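PDB 5OVS: BPH, which probably acts as a self-compartmentalising peptide hydrolase related to the proteasome, its fourteen subunits assembling into a double ring around an inner cavity. Local coordinates for residues G10-L19 with S177-L188; D102-D110 with F120-V128. All coordinates share one frame; numbering follows the deposited sequence.

Interaction 1: residues G10-L19 with S177-L188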
ATOM      1  N   GLY K  10      37.276 -39.322 -17.036  1.00 39.27           N
ATOM      2  CA  GLY K  10      36.461 -40.361 -17.680  1.00 40.36           C
ATOM      3  C   GLY K  10      35.336 -40.916 -16.814  1.00 40.57           C
ATOM      4  O   GLY K  10      34.724 -41.933 -17.151  1.00 41.07           O
ATOM      5  N   ARG K  11      35.049 -40.219 -15.718  1.00 40.13           N
ATOM      6  CA  ARG K  11      34.101 -40.658 -14.700  1.00 40.02           C
ATOM      7  C   ARG K  11      33.118 -39.520 -14.440  1.00 37.28           C
ATOM      8  O   ARG K  11      33.507 -38.360 -14.475  1.00 36.46           O
ATOM      9  CB  ARG K  11      34.854 -40.953 -13.406  1.00 42.50           C
ATOM     10  CG  ARG K  11      35.472 -42.333 -13.305  1.00 45.46           C
ATOM     11  CD  ARG K  11      34.501 -43.243 -12.591  1.00 48.99           C
ATOM     12  NE  ARG K  11      35.079 -44.492 -12.117  1.00 52.98           N
ATOM     13  CZ  ARG K  11      35.375 -44.766 -10.843  1.00 57.33           C
ATOM     14  NH1 ARG K  11      35.173 -43.883  -9.858  1.00 57.60           N
ATOM     15  NH2 ARG K  11      35.900 -45.951 -10.545  1.00 61.41           N
ATOM     16  N   ILE K  12      31.864 -39.857 -14.148  1.00 35.22           N
ATOM     17  CA  ILE K  12      30.843 -38.863 -13.853  1.00 33.14           C
ATOM     18  C   ILE K  12      30.265 -39.178 -12.489  1.00 32.25           C
ATOM     19  O   ILE K  12      29.955 -40.328 -12.201  1.00 31.64           O
ATOM     20  CB  ILE K  12      29.750 -38.844 -14.939  1.00 33.53           C
ATOM     21  CG1 ILE K  12      30.255 -38.084 -16.168  1.00 34.04           C
ATOM     22  CG2 ILE K  12      28.464 -38.218 -14.427  1.00 33.18           C
ATOM     23  CD1 ILE K  12      29.407 -38.262 -17.412  1.00 34.56           C
ATOM     24  N   ALA K  13      30.142 -38.155 -11.642  1.00 31.06           N
ATOM     25  CA  ALA K  13      29.557 -38.333 -10.318  1.00 30.11           C
ATOM     26  C   ALA K  13      28.499 -37.297 -10.020  1.00 29.30           C
ATOM     27  O   ALA K  13      28.448 -36.243 -10.646  1.00 28.65           O
ATOM     28  CB  ALA K  13      30.621 -38.305  -9.247  1.00 29.97           C
ATOM     29  N   ILE K  14      27.637 -37.635  -9.070  1.00 29.19           N
ATOM     30  CA  ILE K  14      26.529 -36.781  -8.681  1.00 29.00           C
ATOM     31  C   ILE K  14      26.260 -37.017  -7.200  1.00 29.82           C
ATOM     32  O   ILE K  14      26.321 -38.162  -6.728  1.00 30.32           O
ATOM     33  CB  ILE K  14      25.282 -37.030  -9.568  1.00 28.84           C
ATOM     34  CG1 ILE K  14      24.188 -36.006  -9.265  1.00 28.00           C
ATOM     35  CG2 ILE K  14      24.755 -38.457  -9.427  1.00 29.53           C
ATOM     36  CD1 ILE K  14      23.045 -36.020 -10.251  1.00 27.67           C
ATOM     37  N   ALA K  15      26.025 -35.936  -6.452  1.00 30.13           N
ATOM     38  CA  ALA K  15      25.797 -36.062  -5.009  1.00 29.69           C
ATOM     39  C   ALA K  15      24.700 -35.143  -4.495  1.00 29.30           C
ATOM     40  O   ALA K  15      24.234 -34.255  -5.199  1.00 29.11           O
ATOM     41  CB  ALA K  15      27.090 -35.824  -4.249  1.00 29.35           C
ATOM     42  N   ALA K  16      24.275 -35.386  -3.263  1.00 29.74           N
ATOM     43  CA  ALA K  16      23.250 -34.569  -2.632  1.00 30.75           C
ATOM     44  C   ALA K  16      23.330 -34.746  -1.137  1.00 31.26           C
ATOM     45  O   ALA K  16      23.743 -35.798  -0.653  1.00 32.45           O
ATOM     46  CB  ALA K  16      21.859 -34.945  -3.126  1.00 30.68           C
ATOM     47  N   ASP K  17      22.942 -33.710  -0.407  1.00 30.94           N
ATOM     48  CA  ASP K  17      22.761 -33.848   1.026  1.00 31.44           C
ATOM     49  C   ASP K  17      21.436 -34.602   1.248  1.00 31.00           C
ATOM     50  O   ASP K  17      20.764 -34.975   0.296  1.00 31.05           O
ATOM     51  CB  ASP K  17      22.793 -32.474   1.720  1.00 31.12           C
ATOM     52  CG  ASP K  17      21.442 -31.835   1.804  1.00 31.36           C
ATOM     53  OD1 ASP K  17      20.925 -31.335   0.779  1.00 30.48           O
ATOM     54  OD2 ASP K  17      20.890 -31.845   2.918  1.00 32.52           O
ATOM     55  N   THR K  18      21.067 -34.844   2.494  1.00 30.78           N
ATOM     56  CA  THR K  18      19.876 -35.639   2.781  1.00 30.00           C
ATOM     57  C   THR K  18      18.890 -34.999   3.756  1.00 29.44           C
ATOM     58  O   THR K  18      17.936 -35.659   4.172  1.00 28.38           O
ATOM     59  CB  THR K  18      20.312 -36.978   3.358  1.00 30.58           C
ATOM     60  OG1 THR K  18      21.299 -36.743   4.361  1.00 29.66           O
ATOM     61  CG2 THR K  18      20.897 -37.847   2.264  1.00 31.32           C
ATOM     62  N   LEU K  19      19.110 -33.722   4.099  1.00 28.43           N
ATOM     63  CA  LEU K  19      18.282 -33.012   5.072  1.00 28.34           C
ATOM     64  C   LEU K  19      17.041 -32.382   4.436  1.00 28.30           C
ATOM     65  O   LEU K  19      17.134 -31.700   3.427  1.00 28.51           O
ATOM     66  CB  LEU K  19      19.119 -31.914   5.761  1.00 28.20           C
ATOM     67  CG  LEU K  19      18.458 -31.025   6.797  1.00 28.15           C
ATOM     68  CD1 LEU K  19      18.056 -31.887   7.972  1.00 28.77           C
ATOM     69  CD2 LEU K  19      19.372 -29.892   7.261  1.00 28.79           C
ATOM     70  N   SER K 177      21.269 -27.505   4.578  1.00 28.70           N
ATOM     71  CA  SER K 177      21.943 -28.708   4.079  1.00 28.57           C
ATOM     72  C   SER K 177      22.488 -29.521   5.246  1.00 29.26           C
ATOM     73  O   SER K 177      22.960 -28.944   6.227  1.00 29.03           O
ATOM     74  CB  SER K 177      23.093 -28.304   3.148  1.00 28.49           C
ATOM     75  OG  SER K 177      22.620 -27.729   1.936  1.00 28.02           O
ATOM     76  N   GLY K 178      22.445 -30.854   5.148  1.00 30.26           N
ATOM     77  CA  GLY K 178      22.921 -31.718   6.239  1.00 30.65           C
ATOM     78  C   GLY K 178      23.421 -33.084   5.820  1.00 31.77           C
ATOM     79  O   GLY K 178      22.958 -33.648   4.829  1.00 31.25           O
ATOM     80  N   LEU K 179      24.373 -33.611   6.593  1.00 32.78           N
ATOM     81  CA  LEU K 179      24.934 -34.949   6.373  1.00 33.34           C
ATOM     82  C   LEU K 179      23.948 -36.006   6.851  1.00 33.50           C
ATOM     83  O   LEU K 179      23.148 -35.731   7.730  1.00 32.60           O
ATOM     84  CB  LEU K 179      26.258 -35.111   7.134  1.00 33.74           C
ATOM     85  CG  LEU K 179      27.418 -34.180   6.744  1.00 34.44           C
ATOM     86  CD1 LEU K 179      28.630 -34.447   7.629  1.00 34.55           C
ATOM     87  CD2 LEU K 179      27.797 -34.322   5.275  1.00 34.12           C
ATOM     88  N   PRO K 180      24.024 -37.235   6.302  1.00 34.63           N
ATOM     89  CA  PRO K 180      25.034 -37.724   5.356  1.00 34.68           C
ATOM     90  C   PRO K 180      24.843 -37.235   3.936  1.00 35.07           C
ATOM     91  O   PRO K 180      23.768 -36.749   3.566  1.00 34.53           O
ATOM     92  CB  PRO K 180      24.849 -39.245   5.399  1.00 34.61           C
ATOM     93  CG  PRO K 180      23.409 -39.419   5.736  1.00 34.68           C
ATOM     94  CD  PRO K 180      23.071 -38.297   6.671  1.00 34.45           C
ATOM     95  N   VAL K 181      25.913 -37.376   3.162  1.00 35.36           N
ATOM     96  CA  VAL K 181      25.897 -37.166   1.733  1.00 35.64           C
ATOM     97  C   VAL K 181      25.607 -38.483   1.004  1.00 36.06           C
ATOM     98  O   VAL K 181      26.154 -39.525   1.336  1.00 35.19           O
ATOM     99  CB  VAL K 181      27.273 -36.664   1.262  1.00 36.12           C
ATOM    100  CG1 VAL K 181      27.232 -36.287  -0.215  1.00 35.00           C
ATOM    101  CG2 VAL K 181      27.726 -35.500   2.149  1.00 37.02           C
ATOM    102  N   GLN K 182      24.764 -38.408  -0.011  1.00 36.82           N
ATOM    103  CA  GLN K 182      24.491 -39.529  -0.891  1.00 38.59           C
ATOM    104  C   GLN K 182      25.181 -39.243  -2.213  1.00 37.72           C
ATOM    105  O   GLN K 182      25.258 -38.090  -2.626  1.00 37.89           O
ATOM    106  CB  GLN K 182      22.987 -39.614  -1.115  1.00 40.78           C
ATOM    107  CG  GLN K 182      22.538 -40.699  -2.073  1.00 43.58           C
ATOM    108  CD  GLN K 182      21.102 -40.516  -2.545  1.00 45.62           C
ATOM    109  OE1 GLN K 182      20.534 -39.412  -2.477  1.00 46.92           O
ATOM    110  NE2 GLN K 182      20.507 -41.600  -3.047  1.00 45.98           N
ATOM    111  N   SER K 183      25.673 -40.272  -2.891  1.00 36.10           N
ATOM    112  CA  SER K 183      26.255 -40.055  -4.204  1.00 35.35           C
ATOM    113  C   SER K 183      26.212 -41.283  -5.104  1.00 36.07           C
ATOM    114  O   SER K 183      26.033 -42.396  -4.648  1.00 35.78           O
ATOM    115  CB  SER K 183      27.690 -39.576  -4.075  1.00 34.45           C
ATOM    116  OG  SER K 183      28.509 -40.564  -3.482  1.00 34.76           O
ATOM    117  N   PHE K 184      26.382 -41.046  -6.394  1.00 36.94           N
ATOM    118  CA  PHE K 184      26.483 -42.108  -7.370  1.00 39.13           C
ATOM    119  C   PHE K 184      27.601 -41.759  -8.325  1.00 39.37           C
ATOM    120  O   PHE K 184      27.890 -40.578  -8.526  1.00 40.13           O
ATOM    121  CB  PHE K 184      25.172 -42.251  -8.143  1.00 39.82           C
ATOM    122  CG  PHE K 184      24.021 -42.705  -7.295  1.00 40.66           C
ATOM    123  CD1 PHE K 184      23.319 -41.801  -6.517  1.00 39.81           C
ATOM    124  CD2 PHE K 184      23.639 -44.042  -7.267  1.00 41.20           C
ATOM    125  CE1 PHE K 184      22.257 -42.218  -5.727  1.00 40.00           C
ATOM    126  CE2 PHE K 184      22.568 -44.457  -6.486  1.00 41.15           C
ATOM    127  CZ  PHE K 184      21.876 -43.544  -5.715  1.00 40.08           C
ATOM    128  N   VAL K 185      28.223 -42.780  -8.906  1.00 38.85           N
ATOM    129  CA  VAL K 185      29.282 -42.591  -9.882  1.00 38.93           C
ATOM    130  C   VAL K 185      29.058 -43.533 -11.068  1.00 40.61           C
ATOM    131  O   VAL K 185      28.529 -44.637 -10.911  1.00 39.54           O
ATOM    132  CB  VAL K 185      30.680 -42.798  -9.244  1.00 38.95           C
ATOM    133  CG1 VAL K 185      30.925 -44.252  -8.884  1.00 39.00           C
ATOM    134  CG2 VAL K 185      31.786 -42.272 -10.155  1.00 39.23           C
ATOM    135  N   MET K 186      29.440 -43.073 -12.256  1.00 41.94           N
ATOM    136  CA  MET K 186      29.324 -43.873 -13.468  1.00 43.11           C
ATOM    137  C   MET K 186      30.425 -43.516 -14.450  1.00 42.95           C
ATOM    138  O   MET K 186      31.104 -42.492 -14.300  1.00 40.15           O
ATOM    139  CB  MET K 186      27.957 -43.651 -14.115  1.00 44.55           C
ATOM    140  CG  MET K 186      27.805 -42.307 -14.809  1.00 45.96           C
ATOM    141  SD  MET K 186      26.105 -41.711 -14.870  1.00 47.91           S
ATOM    142  CE  MET K 186      25.960 -41.133 -13.177  1.00 47.36           C
ATOM    143  N   GLU K 187      30.578 -44.362 -15.464  1.00 43.84           N
ATOM    144  CA  GLU K 187      31.604 -44.169 -16.476  1.00 45.13           C
ATOM    145  C   GLU K 187      31.106 -43.197 -17.556  1.00 42.88           C
ATOM    146  O   GLU K 187      29.940 -43.234 -17.953  1.00 41.03           O
ATOM    147  CB  GLU K 187      32.002 -45.516 -17.104  1.00 48.31           C
ATOM    148  CG  GLU K 187      32.360 -46.619 -16.109  1.00 51.85           C
ATOM    149  CD  GLU K 187      33.447 -46.215 -15.114  1.00 55.01           C
ATOM    150  OE1 GLU K 187      34.628 -46.577 -15.325  1.00 59.15           O
ATOM    151  OE2 GLU K 187      33.124 -45.536 -14.118  1.00 54.43           O
ATOM    152  N   LEU K 188      31.995 -42.310 -18.003  1.00 41.13           N
ATOM    153  CA  LEU K 188      31.742 -41.472 -19.160  1.00 39.93           C
ATOM    154  C   LEU K 188      31.751 -42.391 -20.368  1.00 40.97           C
ATOM    155  O   LEU K 188      32.678 -43.181 -20.542  1.00 41.62           O
ATOM    156  CB  LEU K 188      32.849 -40.438 -19.289  1.00 39.76           C
ATOM    157  CG  LEU K 188      32.791 -39.454 -20.453  1.00 39.62           C
ATOM    158  CD1 LEU K 188      31.664 -38.460 -20.244  1.00 39.68           C
ATOM    159  CD2 LEU K 188      34.121 -38.725 -20.600  1.00 39.19           C
TER
HETATM  160  O   HOH W   1      20.177 -37.200  -1.018  1.00 40.73           O
HETATM  161  O   HOH W   2      20.071 -35.567   6.763  1.00 29.83           O
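From R11 opposite E187 to A16 opposite Q182, two strands run antiparallel, their axes 4.6 Å apart and their directions 162° from one another, with hydrogen-bonded pairs at I12–M186, I14–F184 and A16–Q182. The straightest of these backbone bonds, I12 N to M186 O (2.7 Å), lies almost in line with the acceptor's C=O. Side chains alternate between two faces. On one, I12 CG2 meets CG and CE of M186, whose chain bends back at chi3 (77°), while I12 CD1 touches L188 CD1 at 3.6 Å; I14 CG2 rests against F184 CB. Y45 stacks on the F184 ring from the neighbouring sheet. The other face carries A13, A15, S183 and V185, and helix 159-173 packs against it. There R11 lies alongside E187, NE reaching OE2 at 3.0 Å in a salt bridge.

Beyond the strands, side-chain oxygens join the backbone in holding the contact, with T18 N bonded to G178 O. D17 OD2 accepts from G178 N (2.9 Å) and from L19 N (2.8 Å), which arrive from opposite faces of the carboxylate; the second bond forms an Asx turn. T18 OG1 donates to P180 O at 2.6 Å, in the carbonyl plane on a lone pair. With an alanine here instead of D17, the amides of G178 and L19 would probably lose their shared acceptor, and K37, salt-bridged to OD1, its carboxylate mate. T2 N also bonds to OD1, which places the loop end beside the start of the chain. Water 1 joins D17 O to Q182 OE1. This pairing of an early strand with the last one is characteristic of the proteasome-type Ntn-hydrolase fold, whose active site gathers around the chain's N terminus.

Interaction 2: residues D102-D110 with F120-V128; sequences DDLESSRMD and FGVAAHRTV
R126 extends its guanidinium end-on to the carbonyl of E105, and both terminal nitrogens hold the same oxygen: NH2 to E105 O is 2.7 Å, on a lone pair in the carbonyl plane, and NH1 to E105 O is 2.8 Å, tilted from that plane. NH1 bonds a second time, to S107 OG at 2.9 Å, a hydroxyl that H85 of helix 74-91 also engages. A bend at chi3 (-48°) turns the guanidinium aside from the line of its chain, toward the E105 carbonyl, and these bonds together fix its rotation. Just beside it, S107 N donates to A124 O at 2.7 Å and a nearly straight 173°.

The receiving segment is a type I turn, A123 to R126, followed by a G1 bulge: R126 takes a positive phi, R126 N bonds to A123 O, and A123 N to T127 O. It closes the beta hairpin between strands 118-122 and 128-131. At its leading corner the packing is close, with A124 CA 3.0 Å from M109 O in a CA-H...O contact, and A124 N reaching D110 OD1 at 2.7 Å. A124 CB sits 3.3 Å from S106 OG, which in turn accepts from R108 N to make an ST turn. Water 3 fills in nearby, donating to M109 O and V122 O.

The other end is looser. H125 presents its ring edge to D102, NE2 donating to OD2 at 3.0 Å; the donor stands above the carboxylate, whose plane is perpendicular to the ring (90°). L104 O lies at the same ring's edge near CD2. Yet D102 is poorly ordered and partly exposed, with no second bond across the contact to steady it, and the adjoining D103 turns instead to R108 of a neighbouring subunit.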
ATOM      1  N   ASP K 102       8.642 -12.619 -13.509  1.00 76.02           N
ATOM      2  CA  ASP K 102       9.755 -13.241 -14.263  1.00 71.53           C
ATOM      3  C   ASP K 102       9.539 -13.195 -15.778  1.00 67.42           C
ATOM      4  O   ASP K 102       8.440 -12.891 -16.243  1.00 69.77           O
ATOM      5  CB  ASP K 102       9.907 -14.722 -13.870  1.00 71.34           C
ATOM      6  CG  ASP K 102      10.426 -14.919 -12.457  1.00 71.59           C
ATOM      7  OD1 ASP K 102      11.215 -14.083 -11.977  1.00 71.61           O
ATOM      8  OD2 ASP K 102      10.063 -15.941 -11.834  1.00 73.65           O
ATOM      9  N   ASP K 103      10.584 -13.524 -16.540  1.00 61.27           N
ATOM     10  CA  ASP K 103      10.466 -13.697 -17.993  1.00 58.46           C
ATOM     11  C   ASP K 103       9.565 -14.867 -18.305  1.00 54.42           C
ATOM     12  O   ASP K 103       8.609 -14.733 -19.067  1.00 55.62           O
ATOM     13  CB  ASP K 103      11.826 -13.974 -18.646  1.00 60.30           C
ATOM     14  CG  ASP K 103      12.554 -12.716 -19.053  1.00 62.58           C
ATOM     15  OD1 ASP K 103      12.063 -11.608 -18.744  1.00 67.03           O
ATOM     16  OD2 ASP K 103      13.625 -12.833 -19.694  1.00 61.91           O
ATOM     17  N   LEU K 104       9.900 -16.015 -17.724  1.00 49.07           N
ATOM     18  CA  LEU K 104       9.167 -17.255 -17.935  1.00 46.37           C
ATOM     19  C   LEU K 104       8.598 -17.781 -16.623  1.00 45.20           C
ATOM     20  O   LEU K 104       8.951 -17.304 -15.533  1.00 44.00           O
ATOM     21  CB  LEU K 104      10.097 -18.306 -18.535  1.00 45.71           C
ATOM     22  CG  LEU K 104      10.765 -17.950 -19.862  1.00 45.58           C
ATOM     23  CD1 LEU K 104      12.033 -18.767 -20.066  1.00 45.75           C
ATOM     24  CD2 LEU K 104       9.810 -18.152 -21.025  1.00 45.61           C
ATOM     25  N   GLU K 105       7.706 -18.766 -16.730  1.00 44.39           N
ATOM     26  CA  GLU K 105       7.161 -19.427 -15.551  1.00 43.30           C
ATOM     27  C   GLU K 105       8.260 -20.271 -14.921  1.00 41.25           C
ATOM     28  O   GLU K 105       9.025 -20.936 -15.620  1.00 42.52           O
ATOM     29  CB  GLU K 105       5.943 -20.292 -15.900  1.00 44.08           C
ATOM     30  CG  GLU K 105       4.658 -19.505 -16.152  1.00 45.00           C
ATOM     31  CD  GLU K 105       3.472 -20.392 -16.536  1.00 45.63           C
ATOM     32  OE1 GLU K 105       3.501 -21.601 -16.242  1.00 45.33           O
ATOM     33  OE2 GLU K 105       2.493 -19.882 -17.134  1.00 45.61           O
ATOM     34  N   SER K 106       8.361 -20.204 -13.600  1.00 39.08           N
ATOM     35  CA  SER K 106       9.266 -21.056 -12.847  1.00 37.40           C
ATOM     36  C   SER K 106       8.659 -22.456 -12.717  1.00 36.63           C
ATOM     37  O   SER K 106       7.450 -22.603 -12.545  1.00 36.56           O
ATOM     38  CB  SER K 106       9.504 -20.454 -11.456  1.00 36.88           C
ATOM     39  OG  SER K 106      10.545 -21.126 -10.768  1.00 36.36           O
ATOM     40  N   SER K 107       9.497 -23.481 -12.804  1.00 35.78           N
ATOM     41  CA  SER K 107       9.102 -24.814 -12.372  1.00 36.50           C
ATOM     42  C   SER K 107       9.410 -25.018 -10.877  1.00 37.09           C
ATOM     43  O   SER K 107       9.107 -26.070 -10.319  1.00 38.60           O
ATOM     44  CB  SER K 107       9.766 -25.882 -13.243  1.00 35.95           C
ATOM     45  OG  SER K 107       9.433 -25.692 -14.614  1.00 35.31           O
ATOM     46  N   ARG K 108      10.009 -24.008 -10.246  1.00 37.89           N
ATOM     47  CA  ARG K 108      10.296 -23.983  -8.809  1.00 39.71           C
ATOM     48  C   ARG K 108      11.340 -24.988  -8.326  1.00 39.33           C
ATOM     49  O   ARG K 108      11.545 -25.126  -7.117  1.00 41.49           O
ATOM     50  CB  ARG K 108       9.019 -24.161  -7.982  1.00 42.35           C
ATOM     51  CG  ARG K 108       7.898 -23.213  -8.353  1.00 44.59           C
ATOM     52  CD  ARG K 108       8.261 -21.766  -8.106  1.00 45.79           C
ATOM     53  NE  ARG K 108       7.036 -20.974  -8.032  1.00 50.69           N
ATOM     54  CZ  ARG K 108       6.487 -20.493  -6.912  1.00 54.00           C
ATOM     55  NH1 ARG K 108       7.062 -20.673  -5.722  1.00 54.78           N
ATOM     56  NH2 ARG K 108       5.354 -19.795  -6.985  1.00 54.43           N
ATOM     57  N   MET K 109      12.014 -25.672  -9.242  1.00 36.50           N
ATOM     58  CA  MET K 109      13.078 -26.566  -8.856  1.00 35.07           C
ATOM     59  C   MET K 109      14.248 -26.395  -9.801  1.00 32.66           C
ATOM     60  O   MET K 109      14.087 -26.030 -10.959  1.00 32.53           O
ATOM     61  CB  MET K 109      12.589 -28.009  -8.853  1.00 36.74           C
ATOM     62  CG  MET K 109      11.796 -28.366 -10.079  1.00 39.36           C
ATOM     63  SD  MET K 109      11.616 -30.132 -10.307  1.00 43.49           S
ATOM     64  CE  MET K 109      10.721 -30.132 -11.852  1.00 43.95           C
ATOM     65  N   ASP K 110      15.436 -26.624  -9.277  1.00 30.58           N
ATOM     66  CA  ASP K 110      16.629 -26.691 -10.082  1.00 29.64           C
ATOM     67  C   ASP K 110      17.069 -28.149 -10.022  1.00 29.00           C
ATOM     68  O   ASP K 110      16.952 -28.782  -8.976  1.00 29.97           O
ATOM     69  CB  ASP K 110      17.695 -25.775  -9.500  1.00 29.48           C
ATOM     70  CG  ASP K 110      17.255 -24.318  -9.454  1.00 30.02           C
ATOM     71  OD1 ASP K 110      16.776 -23.795 -10.478  1.00 30.39           O
ATOM     72  OD2 ASP K 110      17.409 -23.676  -8.400  1.00 30.14           O
ATOM     73  N   PHE K 120      24.522 -32.396 -16.839  1.00 29.61           N
ATOM     74  CA  PHE K 120      23.633 -31.329 -17.240  1.00 29.06           C
ATOM     75  C   PHE K 120      22.917 -30.738 -16.034  1.00 28.17           C
ATOM     76  O   PHE K 120      22.914 -31.306 -14.944  1.00 27.76           O
ATOM     77  CB  PHE K 120      22.565 -31.875 -18.190  1.00 29.59           C
ATOM     78  CG  PHE K 120      23.109 -32.578 -19.417  1.00 30.08           C
ATOM     79  CD1 PHE K 120      23.407 -31.866 -20.566  1.00 30.06           C
ATOM     80  CD2 PHE K 120      23.283 -33.946 -19.431  1.00 30.02           C
ATOM     81  CE1 PHE K 120      23.885 -32.508 -21.693  1.00 30.55           C
ATOM     82  CE2 PHE K 120      23.755 -34.590 -20.556  1.00 30.22           C
ATOM     83  CZ  PHE K 120      24.054 -33.874 -21.689  1.00 30.50           C
ATOM     84  N   GLY K 121      22.297 -29.592 -16.248  1.00 27.78           N
ATOM     85  CA  GLY K 121      21.428 -29.003 -15.245  1.00 27.09           C
ATOM     86  C   GLY K 121      20.271 -28.309 -15.909  1.00 26.61           C
ATOM     87  O   GLY K 121      20.380 -27.860 -17.041  1.00 25.16           O
ATOM     88  N   VAL K 122      19.156 -28.243 -15.195  1.00 27.17           N
ATOM     89  CA  VAL K 122      18.000 -27.478 -15.627  1.00 27.49           C
ATOM     90  C   VAL K 122      17.600 -26.611 -14.468  1.00 28.10           C
ATOM     91  O   VAL K 122      17.179 -27.122 -13.435  1.00 27.73           O
ATOM     92  CB  VAL K 122      16.792 -28.360 -15.982  1.00 27.78           C
ATOM     93  CG1 VAL K 122      15.717 -27.521 -16.681  1.00 28.17           C
ATOM     94  CG2 VAL K 122      17.215 -29.520 -16.851  1.00 28.10           C
ATOM     95  N   ALA K 123      17.745 -25.296 -14.629  1.00 29.53           N
ATOM     96  CA  ALA K 123      17.331 -24.368 -13.598  1.00 30.23           C
ATOM     97  C   ALA K 123      15.812 -24.214 -13.679  1.00 31.16           C
ATOM     98  O   ALA K 123      15.182 -24.695 -14.627  1.00 31.63           O
ATOM     99  CB  ALA K 123      18.036 -23.033 -13.763  1.00 30.94           C
ATOM    100  N   ALA K 124      15.244 -23.544 -12.682  1.00 31.42           N
ATOM    101  CA  ALA K 124      13.789 -23.430 -12.506  1.00 32.21           C
ATOM    102  C   ALA K 124      13.044 -22.846 -13.710  1.00 32.71           C
ATOM    103  O   ALA K 124      11.888 -23.199 -13.956  1.00 32.41           O
ATOM    104  CB  ALA K 124      13.487 -22.608 -11.254  1.00 31.75           C
ATOM    105  N   HIS K 125      13.703 -21.965 -14.459  1.00 32.99           N
ATOM    106  CA  HIS K 125      13.103 -21.367 -15.646  1.00 33.77           C
ATOM    107  C   HIS K 125      13.420 -22.158 -16.935  1.00 34.09           C
ATOM    108  O   HIS K 125      13.404 -21.597 -18.036  1.00 34.27           O
ATOM    109  CB  HIS K 125      13.535 -19.911 -15.746  1.00 34.65           C
ATOM    110  CG  HIS K 125      13.080 -19.081 -14.582  1.00 36.34           C
ATOM    111  ND1 HIS K 125      13.881 -18.821 -13.491  1.00 36.73           N
ATOM    112  CD2 HIS K 125      11.890 -18.481 -14.326  1.00 36.90           C
ATOM    113  CE1 HIS K 125      13.213 -18.083 -12.621  1.00 37.07           C
ATOM    114  NE2 HIS K 125      12.001 -17.867 -13.100  1.00 37.50           N
ATOM    115  N   ARG K 126      13.677 -23.458 -16.774  1.00 33.04           N
ATOM    116  CA  ARG K 126      13.983 -24.396 -17.866  1.00 33.74           C
ATOM    117  C   ARG K 126      15.249 -24.057 -18.672  1.00 33.14           C
ATOM    118  O   ARG K 126      15.384 -24.426 -19.844  1.00 33.98           O
ATOM    119  CB  ARG K 126      12.748 -24.644 -18.737  1.00 34.19           C
ATOM    120  CG  ARG K 126      11.739 -25.513 -17.984  1.00 35.07           C
ATOM    121  CD  ARG K 126      10.322 -25.451 -18.532  1.00 35.05           C
ATOM    122  NE  ARG K 126       9.851 -24.089 -18.762  1.00 35.02           N
ATOM    123  CZ  ARG K 126       9.540 -23.217 -17.803  1.00 36.54           C
ATOM    124  NH1 ARG K 126       9.654 -23.528 -16.514  1.00 36.84           N
ATOM    125  NH2 ARG K 126       9.120 -22.005 -18.137  1.00 37.85           N
ATOM    126  N   THR K 127      16.182 -23.398 -17.998  1.00 31.15           N
ATOM    127  CA  THR K 127      17.492 -23.120 -18.532  1.00 31.50           C
ATOM    128  C   THR K 127      18.315 -24.381 -18.487  1.00 30.42           C
ATOM    129  O   THR K 127      18.824 -24.731 -17.431  1.00 32.14           O
ATOM    130  CB  THR K 127      18.224 -22.088 -17.647  1.00 31.87           C
ATOM    131  OG1 THR K 127      17.353 -20.986 -17.384  1.00 32.43           O
ATOM    132  CG2 THR K 127      19.509 -21.613 -18.309  1.00 32.17           C
ATOM    133  N   VAL K 128      18.445 -25.057 -19.620  1.00 29.34           N
ATOM    134  CA  VAL K 128      19.202 -26.301 -19.695  1.00 28.28           C
ATOM    135  C   VAL K 128      20.646 -26.024 -20.055  1.00 28.12           C
ATOM    136  O   VAL K 128      20.922 -25.308 -21.009  1.00 27.53           O
ATOM    137  CB  VAL K 128      18.648 -27.265 -20.766  1.00 27.85           C
ATOM    138  CG1 VAL K 128      19.416 -28.577 -20.733  1.00 27.50           C
ATOM    139  CG2 VAL K 128      17.162 -27.486 -20.580  1.00 27.72           C
TER
HETATM  140  O   HOH W   3      13.999 -27.797 -13.150  1.00 25.74           O

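Starting near the N terminus, strand 11-16 waits for the end of the chain: interaction 1 closes a loop of 157 residues when strand 182-187 returns to form an edge of the four-stranded sheet. Nested inside that loop, interaction 2 closes a much shorter one, only nine residues, tying the loop after helix 74-91 to the hairpin end of the five-stranded sheet. The two do not cross or touch: the centres of interactions 1 and 2 are about 22 Å apart, on opposite sides of the chain's centre, and the nearest atoms of interactions 1 and 2 about 7 Å apart. One thus belongs to each sheet of the sandwich, with helix 159-173 beside interaction 1 and helices 54-64 and 74-91 beside interaction 2.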